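Local structure of NEQ263 (5BN3) at residues V11-P16 / A29-A34; A121-K126 / N330-K335; Q146-V151 / L222-D227; N285-V290 / Q302-Q307. The protein probably binds ATP and forms, together with the NeqA subunit, the nucleotide-binding catalytic core of an archaeal ATP synthase. All blocks are in the same frame, centred on the assembly; numbering follows the deposited sequence.

Interaction 1 of 4, residues V11-P16 / A29-A34; sequences VELENP and AIVIAA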
loop_
_atom_site.group_PDB
_atom_site.type_symbol
_atom_site.label_atom_id
_atom_site.label_comp_id
_atom_site.label_asym_id
_atom_site.label_seq_id
_atom_site.Cartn_x
_atom_site.Cartn_y
_atom_site.Cartn_z
ATOM N N VAL B 11 28.226 -24.629 -3.789
ATOM C CA VAL B 11 29.454 -25.390 -3.959
ATOM C C VAL B 11 30.470 -25.192 -2.828
ATOM O O VAL B 11 30.521 -24.134 -2.199
ATOM C CB VAL B 11 30.067 -25.091 -5.345
ATOM C CG1 VAL B 11 31.477 -24.541 -5.228
ATOM C CG2 VAL B 11 30.022 -26.335 -6.210
ATOM N N GLU B 12 31.263 -26.229 -2.567
ATOM C CA GLU B 12 32.261 -26.189 -1.506
ATOM C C GLU B 12 33.621 -25.799 -2.080
ATOM O O GLU B 12 34.142 -26.473 -2.969
ATOM C CB GLU B 12 32.360 -27.552 -0.810
ATOM C CG GLU B 12 31.019 -28.247 -0.566
ATOM C CD GLU B 12 30.506 -29.005 -1.783
ATOM O OE1 GLU B 12 31.136 -28.917 -2.860
ATOM O OE2 GLU B 12 29.468 -29.693 -1.663
ATOM N N LEU B 13 34.186 -24.706 -1.574
ATOM C CA LEU B 13 35.474 -24.209 -2.051
ATOM C C LEU B 13 36.389 -23.844 -0.889
ATOM O O LEU B 13 35.948 -23.250 0.094
ATOM C CB LEU B 13 35.284 -22.972 -2.935
ATOM C CG LEU B 13 34.568 -23.091 -4.278
ATOM C CD1 LEU B 13 34.482 -21.736 -4.965
ATOM C CD2 LEU B 13 35.274 -24.084 -5.172
ATOM N N GLU B 14 37.666 -24.192 -1.006
ATOM C CA GLU B 14 38.658 -23.735 -0.042
ATOM C C GLU B 14 38.958 -22.265 -0.307
ATOM O O GLU B 14 39.420 -21.907 -1.391
ATOM C CB GLU B 14 39.924 -24.561 -0.146
ATOM N N ASN B 15 38.686 -21.423 0.688
ATOM C CA ASN B 15 38.893 -19.976 0.589
ATOM C C ASN B 15 38.282 -19.319 -0.654
ATOM O O ASN B 15 39.005 -18.882 -1.550
ATOM C CB ASN B 15 40.383 -19.632 0.703
ATOM C CG ASN B 15 40.973 -20.036 2.042
ATOM O OD1 ASN B 15 40.249 -20.303 3.003
ATOM N ND2 ASN B 15 42.298 -20.073 2.113
ATOM N N PRO B 16 36.943 -19.237 -0.700
ATOM C CA PRO B 16 36.233 -18.650 -1.844
ATOM C C PRO B 16 36.557 -17.171 -2.029
ATOM O O PRO B 16 36.752 -16.455 -1.044
ATOM C CB PRO B 16 34.758 -18.800 -1.456
ATOM C CG PRO B 16 34.732 -19.880 -0.425
ATOM C CD PRO B 16 36.014 -19.727 0.329
ATOM N N ALA B 29 30.948 -20.068 -14.202
ATOM C CA ALA B 29 30.089 -19.506 -13.165
ATOM C C ALA B 29 30.791 -18.373 -12.433
ATOM O O ALA B 29 32.020 -18.292 -12.432
ATOM C CB ALA B 29 29.654 -20.581 -12.183
ATOM N N ILE B 30 30.004 -17.499 -11.813
ATOM C CA ILE B 30 30.544 -16.419 -10.999
ATOM C C ILE B 30 30.145 -16.637 -9.547
ATOM O O ILE B 30 28.963 -16.807 -9.251
ATOM C CB ILE B 30 30.004 -15.045 -11.444
ATOM C CG1 ILE B 30 30.328 -14.779 -12.917
ATOM C CG2 ILE B 30 30.562 -13.938 -10.561
ATOM C CD1 ILE B 30 31.808 -14.702 -13.220
ATOM N N VAL B 31 31.124 -16.634 -8.645
ATOM C CA VAL B 31 30.838 -16.747 -7.217
ATOM C C VAL B 31 30.208 -15.447 -6.722
ATOM O O VAL B 31 30.823 -14.385 -6.802
ATOM C CB VAL B 31 32.113 -17.050 -6.406
ATOM C CG1 VAL B 31 31.806 -17.067 -4.921
ATOM C CG2 VAL B 31 32.706 -18.382 -6.837
ATOM N N ILE B 32 28.980 -15.535 -6.217
ATOM C CA ILE B 32 28.245 -14.349 -5.784
ATOM C C ILE B 32 28.116 -14.257 -4.263
ATOM O O ILE B 32 27.677 -13.237 -3.734
ATOM C CB ILE B 32 26.840 -14.284 -6.421
ATOM C CG1 ILE B 32 26.031 -15.532 -6.065
ATOM C CG2 ILE B 32 26.943 -14.127 -7.929
ATOM C CD1 ILE B 32 24.586 -15.486 -6.531
ATOM N N ALA B 33 28.491 -15.324 -3.565
ATOM C CA ALA B 33 28.455 -15.329 -2.103
ATOM C C ALA B 33 29.530 -16.244 -1.527
ATOM O O ALA B 33 29.863 -17.269 -2.123
ATOM C CB ALA B 33 27.084 -15.747 -1.606
ATOM N N ALA B 34 30.062 -15.876 -0.363
ATOM C CA ALA B 34 31.132 -16.648 0.264
ATOM C C ALA B 34 31.136 -16.547 1.787
ATOM O O ALA B 34 31.343 -15.467 2.344
ATOM C CB ALA B 34 32.480 -16.213 -0.290
#
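The N-terminal beta domain of the subunit closes part of its core here, where the chain leaving strand 8-12 bends back over one side of strand 28-35. Leu13 and Pro16 come from the bend, Val31 and Ala34 from the strand, and all four are buried. Pro16 lies against Ala34, its ring carbon CB 3.6 Å from the methyl CB of Ala34. Both residues are compact, which lets their backbones approach closely, with Pro16 CA 5.9 Å from Ala34 CA. Beside them the branched ends of Leu13 and Val31 meet more loosely, Leu13 CD1 lying 4.2 Å from Val31 CG2. With CG anti to its carbonyl carbon (chi1 -66°) and an extended second torsion, Leu13 carries CD1 out toward the valine. No hydrogen bond joins the two segments, so the contact is purely apolar. Between Val31 and Ala34 the strand carries a classic beta bulge, Ile32 and Ala33 both standing opposite Leu40. Arg56 hydrogen-bonds the backbone oxygens of Glu14 and Asn15. Strand 38-43 lies between strands 8-12 and 28-35 in the sheet, its Ala39 touching both Leu13 and Val31, and at Ala34 the sheet runs on, antiparallel, into a strand of the neighbouring alpha chain.

Interaction 2 of 4, residues A121-K126 / N330-K335; sequences AHPLLK and NGMSKK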
loop_
_atom_site.group_PDB
_atom_site.type_symbol
_atom_site.label_atom_id
_atom_site.label_comp_id
_atom_site.label_asym_id
_atom_site.label_seq_id
_atom_site.Cartn_x
_atom_site.Cartn_y
_atom_site.Cartn_z
ATOM N N ALA B 121 15.408 23.379 -26.397
ATOM C CA ALA B 121 15.244 23.508 -24.953
ATOM C C ALA B 121 16.036 22.489 -24.136
ATOM O O ALA B 121 16.403 22.762 -22.999
ATOM C CB ALA B 121 13.778 23.445 -24.587
ATOM N N HIS B 122 16.298 21.316 -24.704
ATOM C CA HIS B 122 16.962 20.256 -23.940
ATOM C C HIS B 122 18.140 19.608 -24.667
ATOM O O HIS B 122 18.181 18.382 -24.793
ATOM C CB HIS B 122 15.944 19.168 -23.572
ATOM C CG HIS B 122 14.642 19.704 -23.061
ATOM N ND1 HIS B 122 14.532 20.400 -21.877
ATOM C CD2 HIS B 122 13.386 19.633 -23.570
ATOM C CE1 HIS B 122 13.271 20.741 -21.681
ATOM N NE2 HIS B 122 12.555 20.286 -22.695
ATOM N N PRO B 123 19.111 20.419 -25.134
ATOM C CA PRO B 123 20.160 19.836 -25.976
ATOM C C PRO B 123 21.066 18.857 -25.238
ATOM O O PRO B 123 21.329 19.023 -24.042
ATOM C CB PRO B 123 20.968 21.056 -26.429
ATOM C CG PRO B 123 20.746 22.073 -25.365
ATOM C CD PRO B 123 19.332 21.856 -24.894
ATOM N N LEU B 124 21.520 17.839 -25.965
ATOM C CA LEU B 124 22.482 16.863 -25.464
ATOM C C LEU B 124 23.897 17.406 -25.635
ATOM O O LEU B 124 24.236 17.944 -26.692
ATOM C CB LEU B 124 22.328 15.553 -26.247
ATOM C CG LEU B 124 23.456 14.517 -26.225
ATOM C CD1 LEU B 124 23.598 13.898 -24.851
ATOM C CD2 LEU B 124 23.218 13.434 -27.262
ATOM N N LEU B 125 24.720 17.275 -24.599
ATOM C CA LEU B 125 26.107 17.735 -24.663
ATOM C C LEU B 125 27.070 16.554 -24.734
ATOM O O LEU B 125 26.755 15.466 -24.257
ATOM C CB LEU B 125 26.442 18.625 -23.459
ATOM C CG LEU B 125 26.199 20.131 -23.596
ATOM C CD1 LEU B 125 24.770 20.436 -23.973
ATOM C CD2 LEU B 125 26.558 20.850 -22.306
ATOM N N LYS B 126 28.240 16.761 -25.335
ATOM C CA LYS B 126 29.216 15.680 -25.465
ATOM C C LYS B 126 29.791 15.299 -24.103
ATOM O O LYS B 126 30.346 16.140 -23.389
ATOM C CB LYS B 126 30.344 16.048 -26.438
ATOM C CG LYS B 126 31.146 14.839 -26.916
ATOM C CD LYS B 126 32.087 15.181 -28.068
ATOM C CE LYS B 126 33.312 15.940 -27.590
ATOM N NZ LYS B 126 34.296 16.147 -28.690
ATOM N N ASN B 330 25.227 25.025 -20.182
ATOM C CA ASN B 330 26.670 25.099 -20.401
ATOM C C ASN B 330 27.055 25.271 -21.870
ATOM O O ASN B 330 28.120 25.806 -22.176
ATOM C CB ASN B 330 27.369 23.850 -19.848
ATOM C CG ASN B 330 27.309 23.761 -18.339
ATOM O OD1 ASN B 330 26.984 24.732 -17.659
ATOM N ND2 ASN B 330 27.641 22.590 -17.804
ATOM N N GLY B 331 26.200 24.808 -22.777
ATOM C CA GLY B 331 26.531 24.820 -24.190
ATOM C C GLY B 331 25.762 25.816 -25.039
ATOM O O GLY B 331 26.022 25.942 -26.236
ATOM N N MET B 332 24.826 26.533 -24.427
ATOM C CA MET B 332 23.941 27.420 -25.177
ATOM C C MET B 332 24.449 28.856 -25.263
ATOM O O MET B 332 24.943 29.416 -24.282
ATOM C CB MET B 332 22.538 27.404 -24.566
ATOM C CG MET B 332 21.904 26.030 -24.556
ATOM S SD MET B 332 20.503 25.901 -23.429
ATOM C CE MET B 332 19.361 27.031 -24.209
ATOM N N SER B 333 24.317 29.445 -26.447
ATOM C CA SER B 333 24.599 30.861 -26.648
ATOM C C SER B 333 23.524 31.669 -25.938
ATOM O O SER B 333 22.530 31.107 -25.479
ATOM C CB SER B 333 24.598 31.199 -28.139
ATOM O OG SER B 333 23.291 31.115 -28.683
ATOM N N LYS B 334 23.715 32.980 -25.835
ATOM C CA LYS B 334 22.697 33.829 -25.227
ATOM C C LYS B 334 21.419 33.816 -26.057
ATOM O O LYS B 334 20.319 33.851 -25.509
ATOM C CB LYS B 334 23.209 35.259 -25.040
ATOM C CG LYS B 334 24.196 35.407 -23.895
ATOM C CD LYS B 334 23.589 34.941 -22.580
ATOM C CE LYS B 334 24.583 34.130 -21.764
ATOM N NZ LYS B 334 25.826 34.889 -21.463
ATOM N N LYS B 335 21.571 33.758 -27.377
ATOM C CA LYS B 335 20.428 33.664 -28.278
ATOM C C LYS B 335 19.685 32.343 -28.082
ATOM O O LYS B 335 18.458 32.310 -28.039
ATOM C CB LYS B 335 20.882 33.786 -29.733
ATOM C CG LYS B 335 19.744 33.712 -30.743
ATOM C CD LYS B 335 20.264 33.680 -32.174
ATOM C CE LYS B 335 19.130 33.859 -33.173
ATOM N NZ LYS B 335 19.597 33.774 -34.587
#
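Pro123 is the first residue of 121-126 to meet the other segment: its ring carbon CG lies 4.2 Å from CG of Met332. Proline offers a rigid apolar surface, and the unbranched methionine can bend toward it. The CA-CB bond of Met332 does not aim at the proline, but the chain beyond it turns nearer, with CG anti to the carbonyl carbon (chi1 -60°). Two residues on, Leu125 points at Asn330 and Gly331. Its methyl CD2 is 4.0 Å from Asn330 CB and equally far from the backbone N of Gly331. The leucine and asparagine side chains cross at about a right angle, and the contact falls on the asparagine's CB. Glycine suits position 331 because a beta carbon there would press on Leu125 CD1. No hydrogen bond crosses between the segments; Pro123 and Leu125 are buried, but the other side is more open. Ser333 takes the N-cap position of helix 334-356, its OG bonded to the backbone N of His336. The contact thus joins the nucleotide-binding domain to the start of the C-terminal helical domain. Strand 124-125 pairs with strand 110-111, whose Ile110 touches Pro123, Leu125 and Met332, while Met332 also rests on Ala340 of the long helix.

Interaction 3 of 4, residues Q146-V151 / L222-D227; sequences QIARNV and LVLMLD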
loop_
_atom_site.group_PDB
_atom_site.type_symbol
_atom_site.label_atom_id
_atom_site.label_comp_id
_atom_site.label_asym_id
_atom_site.label_seq_id
_atom_site.Cartn_x
_atom_site.Cartn_y
_atom_site.Cartn_z
ATOM N N GLN B 146 17.404 7.750 -34.315
ATOM C CA GLN B 146 17.459 9.037 -35.003
ATOM C C GLN B 146 18.524 9.937 -34.375
ATOM O O GLN B 146 19.201 10.693 -35.073
ATOM C CB GLN B 146 16.084 9.723 -34.991
ATOM C CG GLN B 146 16.043 11.020 -35.794
ATOM C CD GLN B 146 14.641 11.583 -35.949
ATOM O OE1 GLN B 146 13.682 11.057 -35.388
ATOM N NE2 GLN B 146 14.519 12.661 -36.720
ATOM N N ILE B 147 18.679 9.841 -33.057
ATOM C CA ILE B 147 19.727 10.577 -32.358
ATOM C C ILE B 147 21.104 10.044 -32.748
ATOM O O ILE B 147 21.987 10.812 -33.130
ATOM C CB ILE B 147 19.553 10.486 -30.827
ATOM C CG1 ILE B 147 18.379 11.356 -30.369
ATOM C CG2 ILE B 147 20.819 10.920 -30.115
ATOM C CD1 ILE B 147 18.007 11.154 -28.908
ATOM N N ALA B 148 21.277 8.728 -32.658
ATOM C CA ALA B 148 22.547 8.088 -32.993
ATOM C C ALA B 148 22.985 8.385 -34.426
ATOM O O ALA B 148 24.176 8.562 -34.695
ATOM C CB ALA B 148 22.452 6.591 -32.767
ATOM N N ARG B 149 22.019 8.435 -35.338
ATOM C CA ARG B 149 22.288 8.708 -36.749
ATOM C C ARG B 149 22.961 10.065 -36.954
ATOM O O ARG B 149 23.775 10.230 -37.862
ATOM C CB ARG B 149 20.982 8.650 -37.552
ATOM C CG ARG B 149 21.163 8.687 -39.066
ATOM C CD ARG B 149 19.887 9.126 -39.769
ATOM N NE ARG B 149 18.713 8.397 -39.294
ATOM C CZ ARG B 149 17.493 8.919 -39.211
ATOM N NH1 ARG B 149 17.283 10.178 -39.573
ATOM N NH2 ARG B 149 16.484 8.187 -38.763
ATOM N N ASN B 150 22.636 11.029 -36.096
ATOM C CA ASN B 150 23.083 12.407 -36.300
ATOM C C ASN B 150 24.236 12.890 -35.413
ATOM O O ASN B 150 24.962 13.811 -35.792
ATOM C CB ASN B 150 21.895 13.370 -36.200
ATOM C CG ASN B 150 20.896 13.182 -37.327
ATOM O OD1 ASN B 150 21.201 13.451 -38.490
ATOM N ND2 ASN B 150 19.695 12.729 -36.988
ATOM N N VAL B 151 24.409 12.278 -34.243
ATOM C CA VAL B 151 25.439 12.730 -33.304
ATOM C C VAL B 151 26.675 11.831 -33.279
ATOM O O VAL B 151 27.649 12.127 -32.586
ATOM C CB VAL B 151 24.886 12.878 -31.861
ATOM C CG1 VAL B 151 23.661 13.776 -31.847
ATOM C CG2 VAL B 151 24.552 11.514 -31.271
ATOM N N LEU B 222 29.781 7.083 -28.299
ATOM C CA LEU B 222 28.363 7.119 -27.956
ATOM C C LEU B 222 27.907 5.744 -27.479
ATOM O O LEU B 222 28.039 4.751 -28.200
ATOM C CB LEU B 222 27.521 7.549 -29.160
ATOM C CG LEU B 222 26.009 7.477 -28.937
ATOM C CD1 LEU B 222 25.602 8.471 -27.870
ATOM C CD2 LEU B 222 25.238 7.725 -30.228
ATOM N N VAL B 223 27.374 5.682 -26.264
ATOM C CA VAL B 223 26.863 4.424 -25.734
ATOM C C VAL B 223 25.345 4.467 -25.582
ATOM O O VAL B 223 24.802 5.344 -24.908
ATOM C CB VAL B 223 27.508 4.063 -24.381
ATOM C CG1 VAL B 223 27.008 2.706 -23.907
ATOM C CG2 VAL B 223 29.016 4.042 -24.505
ATOM N N LEU B 224 24.669 3.520 -26.229
ATOM C CA LEU B 224 23.228 3.357 -26.088
ATOM C C LEU B 224 22.951 2.059 -25.332
ATOM O O LEU B 224 23.521 1.016 -25.659
ATOM C CB LEU B 224 22.562 3.293 -27.466
ATOM C CG LEU B 224 22.879 4.404 -28.472
ATOM C CD1 LEU B 224 22.261 4.094 -29.826
ATOM C CD2 LEU B 224 22.378 5.738 -27.963
ATOM N N MET B 225 22.091 2.116 -24.318
ATOM C CA MET B 225 21.688 0.889 -23.630
ATOM C C MET B 225 20.194 0.824 -23.311
ATOM O O MET B 225 19.565 1.826 -22.966
ATOM C CB MET B 225 22.555 0.599 -22.393
ATOM C CG MET B 225 22.572 1.675 -21.325
ATOM S SD MET B 225 23.551 1.169 -19.886
ATOM C CE MET B 225 25.188 1.065 -20.608
ATOM N N LEU B 226 19.653 -0.384 -23.434
ATOM C CA LEU B 226 18.223 -0.650 -23.365
ATOM C C LEU B 226 18.100 -2.131 -23.038
ATOM O O LEU B 226 18.798 -2.939 -23.653
ATOM C CB LEU B 226 17.610 -0.373 -24.740
ATOM C CG LEU B 226 16.179 -0.794 -25.079
ATOM C CD1 LEU B 226 15.176 0.077 -24.353
ATOM C CD2 LEU B 226 15.950 -0.726 -26.582
ATOM N N ASP B 227 17.234 -2.517 -22.098
ATOM C CA ASP B 227 16.333 -1.640 -21.357
ATOM C C ASP B 227 16.760 -1.702 -19.895
ATOM O O ASP B 227 16.968 -2.792 -19.360
ATOM C CB ASP B 227 14.902 -2.184 -21.510
ATOM C CG ASP B 227 13.837 -1.290 -20.884
ATOM O OD1 ASP B 227 14.059 -0.720 -19.795
ATOM O OD2 ASP B 227 12.745 -1.177 -21.482
#
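Ala148 turns its methyl toward two leucines of strand 220-226, and its CB lies 3.9 Å both from Leu222 CD2 and from Leu224 CD1. The two leucines reach it with different first torsions. Leu222 has CG anti to its backbone N (chi1 174°), whereas Leu224 has CG anti to its carbonyl carbon (chi1 -52°), and the two terminal methyls converge on the one small residue. Alanine suits this place because its small methyl lets Leu222 CD2 come within 3.9 Å of Ala148 CA as well. One helical turn on, Val151 meets the same leucine methyl, with CG2 4.0 Å from Leu222 CD2, and here the two side chains cross at about a right angle. The beta-branched valine puts a methyl against the strand near the helix end. On another side of the helix, Asn150 ND2 donates to Gln146 O at 2.8 Å, a bent bond. The segment axes run nearly antiparallel, at 172°, with a closest approach of 10.4 Å. Such packing of a helix, buried and wholly apolar, on a strand of a mostly parallel sheet is the alpha/beta layering of P-loop nucleoside triphosphatases, the superfamily to which this nucleotide-binding domain belongs.

Interaction 4 of 4, residues N285-V290 / Q302-Q307; sequences NDITHV and QYVLSQ. With SO4 (sulfate ion), chain X.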
loop_
_atom_site.group_PDB
_atom_site.type_symbol
_atom_site.label_atom_id
_atom_site.label_comp_id
_atom_site.label_asym_id
_atom_site.label_seq_id
_atom_site.Cartn_x
_atom_site.Cartn_y
_atom_site.Cartn_z
ATOM N N ASN B 285 3.524 3.222 -16.964
ATOM C CA ASN B 285 3.651 4.625 -17.367
ATOM C C ASN B 285 3.709 5.522 -16.128
ATOM O O ASN B 285 3.107 6.597 -16.081
ATOM C CB ASN B 285 2.518 5.045 -18.315
ATOM C CG ASN B 285 2.776 6.388 -18.976
ATOM O OD1 ASN B 285 3.914 6.857 -19.033
ATOM N ND2 ASN B 285 1.718 7.016 -19.472
ATOM N N ASP B 286 4.447 5.057 -15.124
ATOM C CA ASP B 286 4.569 5.749 -13.849
ATOM C C ASP B 286 6.020 6.168 -13.635
ATOM O O ASP B 286 6.890 5.329 -13.384
ATOM C CB ASP B 286 4.100 4.828 -12.715
ATOM C CG ASP B 286 3.970 5.547 -11.386
ATOM O OD1 ASP B 286 4.432 6.703 -11.269
ATOM O OD2 ASP B 286 3.413 4.946 -10.444
ATOM N N ILE B 287 6.277 7.469 -13.733
ATOM C CA ILE B 287 7.630 8.002 -13.597
ATOM C C ILE B 287 8.132 7.901 -12.159
ATOM O O ILE B 287 9.327 8.052 -11.894
ATOM C CB ILE B 287 7.712 9.471 -14.083
ATOM C CG1 ILE B 287 9.151 9.845 -14.445
ATOM C CG2 ILE B 287 7.152 10.422 -13.037
ATOM C CD1 ILE B 287 9.268 11.126 -15.248
ATOM N N THR B 288 7.214 7.638 -11.231
ATOM C CA THR B 288 7.574 7.497 -9.823
ATOM C C THR B 288 7.916 6.055 -9.457
ATOM O O THR B 288 8.216 5.761 -8.300
ATOM C CB THR B 288 6.458 7.999 -8.888
ATOM O OG1 THR B 288 5.328 7.126 -8.976
ATOM C CG2 THR B 288 6.045 9.411 -9.265
ATOM N N HIS B 289 7.854 5.159 -10.437
ATOM C CA HIS B 289 8.300 3.787 -10.230
ATOM C C HIS B 289 9.790 3.819 -9.908
ATOM O O HIS B 289 10.515 4.672 -10.416
ATOM C CB HIS B 289 8.041 2.938 -11.474
ATOM C CG HIS B 289 8.399 1.494 -11.309
ATOM N ND1 HIS B 289 9.679 1.020 -11.490
ATOM C CD2 HIS B 289 7.639 0.417 -10.993
ATOM C CE1 HIS B 289 9.697 -0.287 -11.287
ATOM N NE2 HIS B 289 8.471 -0.676 -10.986
ATOM N N VAL B 290 10.243 2.896 -9.065
ATOM C CA VAL B 290 11.611 2.936 -8.550
ATOM C C VAL B 290 12.701 3.022 -9.631
ATOM O O VAL B 290 13.696 3.721 -9.445
ATOM C CB VAL B 290 11.886 1.759 -7.583
ATOM C CG1 VAL B 290 11.691 0.443 -8.287
ATOM C CG2 VAL B 290 13.288 1.844 -7.011
ATOM N N GLN B 302 16.569 13.821 -18.664
ATOM C CA GLN B 302 15.869 12.744 -19.346
ATOM C C GLN B 302 14.931 13.286 -20.413
ATOM O O GLN B 302 14.377 14.378 -20.271
ATOM C CB GLN B 302 15.085 11.890 -18.340
ATOM C CG GLN B 302 13.909 12.606 -17.667
ATOM C CD GLN B 302 14.339 13.578 -16.587
ATOM O OE1 GLN B 302 15.312 13.338 -15.870
ATOM N NE2 GLN B 302 13.609 14.685 -16.460
ATOM N N TYR B 303 14.766 12.522 -21.488
ATOM C CA TYR B 303 13.742 12.820 -22.479
ATOM C C TYR B 303 12.534 11.921 -22.221
ATOM O O TYR B 303 12.617 10.698 -22.353
ATOM C CB TYR B 303 14.279 12.613 -23.897
ATOM C CG TYR B 303 15.523 13.422 -24.202
ATOM C CD1 TYR B 303 15.512 14.806 -24.115
ATOM C CD2 TYR B 303 16.704 12.801 -24.585
ATOM C CE1 TYR B 303 16.643 15.550 -24.394
ATOM C CE2 TYR B 303 17.842 13.539 -24.869
ATOM C CZ TYR B 303 17.802 14.913 -24.771
ATOM O OH TYR B 303 18.924 15.659 -25.045
ATOM N N VAL B 304 11.415 12.530 -21.844
ATOM C CA VAL B 304 10.232 11.771 -21.459
ATOM C C VAL B 304 9.216 11.717 -22.591
ATOM O O VAL B 304 8.808 12.756 -23.116
ATOM C CB VAL B 304 9.576 12.375 -20.203
ATOM C CG1 VAL B 304 8.323 11.596 -19.823
ATOM C CG2 VAL B 304 10.567 12.388 -19.052
ATOM N N LEU B 305 8.810 10.508 -22.968
ATOM C CA LEU B 305 7.829 10.339 -24.037
ATOM C C LEU B 305 6.403 10.381 -23.492
ATOM O O LEU B 305 6.146 9.963 -22.360
ATOM C CB LEU B 305 8.083 9.044 -24.815
ATOM C CG LEU B 305 8.938 9.158 -26.083
ATOM C CD1 LEU B 305 10.042 10.181 -25.923
ATOM C CD2 LEU B 305 9.527 7.809 -26.474
ATOM N N SER B 306 5.479 10.892 -24.303
ATOM C CA SER B 306 4.114 11.163 -23.851
ATOM C C SER B 306 3.066 10.344 -24.603
ATOM O O SER B 306 3.010 10.369 -25.835
ATOM C CB SER B 306 3.813 12.662 -23.989
ATOM O OG SER B 306 2.425 12.927 -23.883
ATOM N N GLN B 307 2.241 9.623 -23.852
ATOM C CA GLN B 307 1.147 8.841 -24.420
ATOM C C GLN B 307 0.157 9.754 -25.136
ATOM O O GLN B 307 -0.386 9.401 -26.183
ATOM C CB GLN B 307 0.427 8.074 -23.307
ATOM C CG GLN B 307 0.355 6.572 -23.508
ATOM C CD GLN B 307 -0.084 5.843 -22.251
ATOM O OE1 GLN B 307 -0.943 6.322 -21.508
ATOM N NE2 GLN B 307 0.516 4.685 -21.999
HETATM S S SO4 X . 0.640 12.223 -20.758
HETATM O O1 SO4 X . 1.646 13.096 -21.348
HETATM O O2 SO4 X . -0.462 13.033 -20.255
HETATM O O3 SO4 X . 1.243 11.452 -19.678
HETATM O O4 SO4 X . 0.152 11.299 -21.773
HETATM O O HOH W 1 2.116 9.716 -20.893
#
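The loop between strand 273-281 and helix 290-296 meets strand 301-304 and the residues that follow it here, within the nucleotide-binding domain. At one end Ile287 CD1 lies 4.2 Å from Val304 CG2; the long isoleucine spans the gap between the backbones. At the other, Asn285 faces Gln307, their side chains running slantwise with the amide planes 55° apart. Asn285 ND2 lies 3.4 Å from Gln307 OE1. A water also joins the segments, accepting from Asn285 ND2 at 3.1 Å and from the backbone N of Gln307 at 3.0 Å. Were Gln307 replaced by alanine, the amide of Asn285 would be likely to lose its facing group and be freer to turn. Ser306, the N-cap of helix 307-311, bonds Leu309 N through OG and donates from the same oxygen to sulfate O1 at 2.7 Å. The sulfate, probably from the crystallisation liquor, is also held by Asp308 N, so the amino end of the helix meets the anion. Within the loop, Asp286 OD1 accepts from Thr288 N at 2.9 Å, approached from above the carboxylate plane. This bond makes an Asx turn at the start of the type I beta turn 286-289, directly before His289 caps helix 290-296; the sulfate, in turn, occupies a typical anion site at a helix N-terminus.

In the fold
From the N terminus, interaction 1 closes a short loop within the beta domain and is complete before the others open; it lies about 50 Å, centre to centre, from interaction 2, across the centre of the chain. Interaction 2 closes a far longer loop of about two hundred residues, tying the start of the nucleotide-binding domain to the C-terminal helical region. Interactions 3 and 4 are both nested inside that loop and follow one another in series, each reaching the same mixed sheet. Interaction 3 packs a helix on that sheet, while interaction 4 joins the loop after strand 273-281 to strand 301-304 and the start of the next helix. Interactions 2 and 4 touch directly, where Tyr303 OH probably hydrogen-bonds to His122 O.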